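Local coordinates for aspartate aminotransferase (Giardia lamblia, PDB 3MEB), which probably catalyses the reversible, pyridoxal phosphate-dependent transfer of an amino group between L-aspartate and 2-oxoglutarate, giving oxaloacetate and L-glutamate, at residues S362-H365 with A366-K370; L386-G390 with M391-T395. All coordinates share one frame; numbering follows the deposited sequence.

Contact 1: S362-H365 with A366-K370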
loop_
_atom_site.group_PDB
_atom_site.type_symbol
_atom_site.label_atom_id
_atom_site.label_comp_id
_atom_site.label_asym_id
_atom_site.label_seq_id
_atom_site.Cartn_x
_atom_site.Cartn_y
_atom_site.Cartn_z
ATOM N N SER A 362 -31.553 18.944 1.748
ATOM C CA SER A 362 -32.756 19.778 1.757
ATOM C C SER A 362 -33.215 20.109 0.358
ATOM O O SER A 362 -34.436 20.056 0.088
ATOM C CB SER A 362 -32.515 21.082 2.528
ATOM O OG SER A 362 -32.090 20.754 3.845
ATOM N N LEU A 363 -32.277 20.465 -0.531
ATOM C CA LEU A 363 -32.673 20.867 -1.873
ATOM C C LEU A 363 -33.245 19.690 -2.647
ATOM O O LEU A 363 -34.285 19.832 -3.292
ATOM C CB LEU A 363 -31.551 21.556 -2.628
ATOM C CG LEU A 363 -31.847 22.101 -4.041
ATOM C CD1 LEU A 363 -32.998 23.083 -4.044
ATOM C CD2 LEU A 363 -30.573 22.755 -4.611
ATOM N N LEU A 364 -32.590 18.527 -2.584
ATOM C CA LEU A 364 -33.110 17.385 -3.339
ATOM C C LEU A 364 -34.490 17.023 -2.773
ATOM O O LEU A 364 -35.388 16.773 -3.544
ATOM C CB LEU A 364 -32.222 16.152 -3.315
ATOM C CG LEU A 364 -32.743 14.918 -4.075
ATOM C CD1 LEU A 364 -33.029 15.181 -5.612
ATOM C CD2 LEU A 364 -31.722 13.773 -3.828
ATOM N N HIS A 365 -34.633 17.008 -1.447
ATOM C CA HIS A 365 -35.907 16.638 -0.805
ATOM C C HIS A 365 -37.037 17.595 -1.194
ATOM O O HIS A 365 -38.158 17.170 -1.494
ATOM C CB HIS A 365 -35.754 16.575 0.734
ATOM C CG HIS A 365 -37.035 16.312 1.457
ATOM N ND1 HIS A 365 -37.879 17.317 1.853
ATOM C CD2 HIS A 365 -37.617 15.153 1.853
ATOM C CE1 HIS A 365 -38.945 16.791 2.441
ATOM N NE2 HIS A 365 -38.806 15.478 2.465
ATOM N N ALA A 366 -36.736 18.888 -1.198
ATOM C CA ALA A 366 -37.676 19.897 -1.634
ATOM C C ALA A 366 -38.091 19.673 -3.084
ATOM O O ALA A 366 -39.258 19.857 -3.428
ATOM C CB ALA A 366 -37.073 21.314 -1.469
ATOM N N SER A 367 -37.132 19.285 -3.939
ATOM C CA SER A 367 -37.410 19.145 -5.361
ATOM C C SER A 367 -38.297 17.900 -5.606
ATOM O O SER A 367 -39.139 17.908 -6.515
ATOM C CB SER A 367 -36.109 19.064 -6.182
ATOM O OG SER A 367 -35.305 20.225 -6.050
ATOM N N LEU A 368 -38.103 16.846 -4.800
ATOM C CA LEU A 368 -38.977 15.666 -4.841
ATOM C C LEU A 368 -40.379 15.977 -4.257
ATOM O O LEU A 368 -41.408 15.567 -4.814
ATOM C CB LEU A 368 -38.336 14.517 -4.084
ATOM C CG LEU A 368 -37.082 13.947 -4.737
ATOM C CD1 LEU A 368 -36.240 13.143 -3.743
ATOM C CD2 LEU A 368 -37.492 13.099 -5.957
ATOM N N ALA A 369 -40.407 16.699 -3.139
ATOM C CA ALA A 369 -41.654 17.019 -2.457
ATOM C C ALA A 369 -42.565 17.891 -3.328
ATOM O O ALA A 369 -43.802 17.698 -3.332
ATOM C CB ALA A 369 -41.370 17.693 -1.099
ATOM N N LYS A 370 -41.962 18.828 -4.078
ATOM C CA LYS A 370 -42.713 19.733 -4.959
ATOM C C LYS A 370 -43.387 18.967 -6.097
ATOM O O LYS A 370 -44.393 19.409 -6.610
ATOM C CB LYS A 370 -41.823 20.843 -5.545
#
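His365 and Ala369 meet one turn apart in the last part of the long helix 340-370, a local contact that shows how a helix gives its sides different chemistry. The carbonyl O of His365 accepts the amide of Ala369, with N and O 2.8 Å apart. With CG anti to the backbone N (chi1 175°), the imidazole stands out from the helix flank, beside its own carbonyl carbon. CE1 of His365 comes only within 4.4 Å of CB of Ala369, which lies obliquely to the ring. The far nitrogen, NE2, is hydrogen-bonded to Asp383, and Ile385 and Leu386 of helix 384-387 touch the same side chain.

Ala366 uses the same four-residue pattern in the other direction, as donor to the turn before. Its N-H points at the carbonyl O of Ser362 in a nearly straight bond (N to O 2.9 Å, 161° at the hydrogen). CB of Ala366 rests 3.3 Å from that O of Ser362.

Leu364 belongs to the buried side. Its CG meets CD1 of Leu368 at 3.9 Å, and the two branched chains pass each other at a slant. Beneath them O of Leu364 accepts N of Leu368 at 3.0 Å. Helix 430-443 packs here through Ala434, which touches both Leu364 and Ser367, so two helices cover this end of helix 340-370.

Ser367 is also buried, yet polar. Its OG turns back to donate to O of Leu363 at 3.0 Å, from 37° above the carbonyl plane, while the Ser367 amide reaches the same oxygen from the opposite face. Two bonds thus grip one carbonyl. Chemically, the leucine side can pack against apolar neighbours without stranding this polar group, while Asp383 would be expected to favour a protonated His365.

Contact 2: L386-G390 with M391-T395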
loop_
_atom_site.group_PDB
_atom_site.type_symbol
_atom_site.label_atom_id
_atom_site.label_comp_id
_atom_site.label_asym_id
_atom_site.label_seq_id
_atom_site.Cartn_x
_atom_site.Cartn_y
_atom_site.Cartn_z
ATOM N N LEU A 386 -33.308 13.428 4.281
ATOM C CA LEU A 386 -32.948 14.485 5.217
ATOM C C LEU A 386 -32.188 13.968 6.445
ATOM O O LEU A 386 -31.370 14.693 6.991
ATOM C CB LEU A 386 -34.206 15.254 5.671
ATOM C CG LEU A 386 -34.959 16.070 4.605
ATOM C CD1 LEU A 386 -36.410 16.482 5.055
ATOM C CD2 LEU A 386 -34.130 17.285 4.192
ATOM N N THR A 387 -32.456 12.726 6.867
ATOM C CA THR A 387 -32.068 12.238 8.183
ATOM C C THR A 387 -30.863 11.289 8.161
ATOM O O THR A 387 -30.332 10.962 9.230
ATOM C CB THR A 387 -33.265 11.523 8.870
ATOM O OG1 THR A 387 -33.797 10.568 7.963
ATOM C CG2 THR A 387 -34.369 12.552 9.230
ATOM N N ALA A 388 -30.473 10.851 6.969
ATOM C CA ALA A 388 -29.325 9.989 6.760
ATOM C C ALA A 388 -28.111 10.696 7.317
ATOM O O ALA A 388 -28.000 11.926 7.223
ATOM C CB ALA A 388 -29.141 9.676 5.256
ATOM N N ILE A 389 -27.217 9.915 7.907
ATOM C CA ILE A 389 -25.984 10.423 8.492
ATOM C C ILE A 389 -24.823 10.152 7.562
ATOM O O ILE A 389 -24.617 9.004 7.142
ATOM C CB ILE A 389 -25.688 9.724 9.853
ATOM C CG1 ILE A 389 -26.859 9.881 10.831
ATOM C CG2 ILE A 389 -24.432 10.247 10.467
ATOM C CD1 ILE A 389 -27.241 11.308 11.122
ATOM N N GLY A 390 -24.025 11.188 7.290
ATOM C CA GLY A 390 -22.851 11.051 6.462
ATOM C C GLY A 390 -23.021 11.588 5.068
ATOM O O GLY A 390 -23.744 12.550 4.828
ATOM N N MET A 391 -22.345 10.931 4.134
ATOM C CA MET A 391 -22.357 11.330 2.747
ATOM C C MET A 391 -23.511 10.790 1.908
ATOM O O MET A 391 -23.764 11.328 0.825
ATOM C CB MET A 391 -21.077 10.844 2.078
ATOM C CG MET A 391 -19.865 11.660 2.388
ATOM S SD MET A 391 -18.460 11.138 1.380
ATOM C CE MET A 391 -17.271 12.412 1.853
ATOM N N PHE A 392 -24.160 9.708 2.354
ATOM C CA PHE A 392 -25.061 8.984 1.481
ATOM C C PHE A 392 -26.526 9.062 1.914
ATOM O O PHE A 392 -26.879 9.453 3.060
ATOM C CB PHE A 392 -24.660 7.508 1.359
ATOM C CG PHE A 392 -23.199 7.277 0.979
ATOM C CD1 PHE A 392 -22.753 7.480 -0.337
ATOM C CD2 PHE A 392 -22.296 6.859 1.933
ATOM C CE1 PHE A 392 -21.427 7.253 -0.690
ATOM C CE2 PHE A 392 -20.925 6.648 1.599
ATOM C CZ PHE A 392 -20.501 6.841 0.295
ATOM N N THR A 393 -27.391 8.712 0.967
ATOM C CA THR A 393 -28.731 8.285 1.284
ATOM C C THR A 393 -28.911 6.867 0.728
ATOM O O THR A 393 -28.596 6.585 -0.443
ATOM C CB THR A 393 -29.819 9.259 0.751
ATOM O OG1 THR A 393 -29.549 10.610 1.203
ATOM C CG2 THR A 393 -31.172 8.828 1.242
ATOM N N PHE A 394 -29.393 5.963 1.565
ATOM C CA PHE A 394 -29.757 4.631 1.116
ATOM C C PHE A 394 -31.140 4.809 0.548
ATOM O O PHE A 394 -32.126 4.695 1.263
ATOM C CB PHE A 394 -29.706 3.668 2.307
ATOM C CG PHE A 394 -29.402 2.220 1.959
ATOM C CD1 PHE A 394 -28.297 1.871 1.196
ATOM C CD2 PHE A 394 -30.168 1.203 2.480
ATOM C CE1 PHE A 394 -28.009 0.515 0.900
ATOM C CE2 PHE A 394 -29.891 -0.147 2.203
ATOM C CZ PHE A 394 -28.806 -0.485 1.411
ATOM N N THR A 395 -31.231 5.162 -0.733
ATOM C CA THR A 395 -32.510 5.689 -1.256
ATOM C C THR A 395 -33.662 4.678 -1.297
ATOM O O THR A 395 -34.797 5.066 -1.148
ATOM C CB THR A 395 -32.399 6.295 -2.667
ATOM O OG1 THR A 395 -32.145 5.266 -3.647
ATOM C CG2 THR A 395 -31.309 7.418 -2.728
HETATM O O HOH W 1 -24.366 7.856 4.658
#
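Ala388 and Phe392 face each other across a tight reversal that leads from helix 384-387 into strand 392-394, one member of the small antiparallel pair with strand 419-421 in this pyridoxal phosphate-dependent aminotransferase. Van der Waals contact closes the reversal: the methyl CB of Ala388 sits 3.2 Å from the carbonyl O of Phe392. More loosely, OG1 of Thr393 lies 4.2 Å from the same CB of Ala388. The bend itself runs through Gly390, whose positive phi of 104° suits a residue lacking a beta carbon.

Hydrogen bonding between the two limbs is indirect. A water accepts the amide of Phe392 (N to water O 3.0 Å) and lies 2.7 Å from the carbonyl O of Ile389, to which it can donate, bridging the tip of the reversal. On the other edge of the strand, Met391 and Thr393 pair through their backbones with Met422 and Met420. Arg361 of helix 340-370 supplies a second clasp: its NH2 is hydrogen-bonded to the carbonyls of both Gly390 and Phe392, and its NH1 to OG1 of Thr393, which is held beside the backbone N (chi1 -53°).

Two further contacts meet the ring of Phe392. Arg419 makes a cation-pi interaction with it, and CB of Met391 lies over the centre of one ring face, 4.1 Å above the plane of the Phe392 ring.

Overall arrangement
Contacts 1 and 2 follow one another along the chain, their centres 14 Å apart, and meet through Leu386. CD1 of Leu386 packs 3.6 Å from ND1 of His365, and its CD2 lies 3.7 Å from CA of Ser362. Together they trace a path from the periphery inward: the centre of contact 1 is about 27 Å from the centre of the chain and lies away from the annotated sites, whereas that of contact 2 is about 14 Å from it. Phe392 takes contact 2 to the cofactor pocket, its side chain about 5 Å from the bound pyridoxal phosphate and about 4 Å from the side chains of Asn213 and Tyr244.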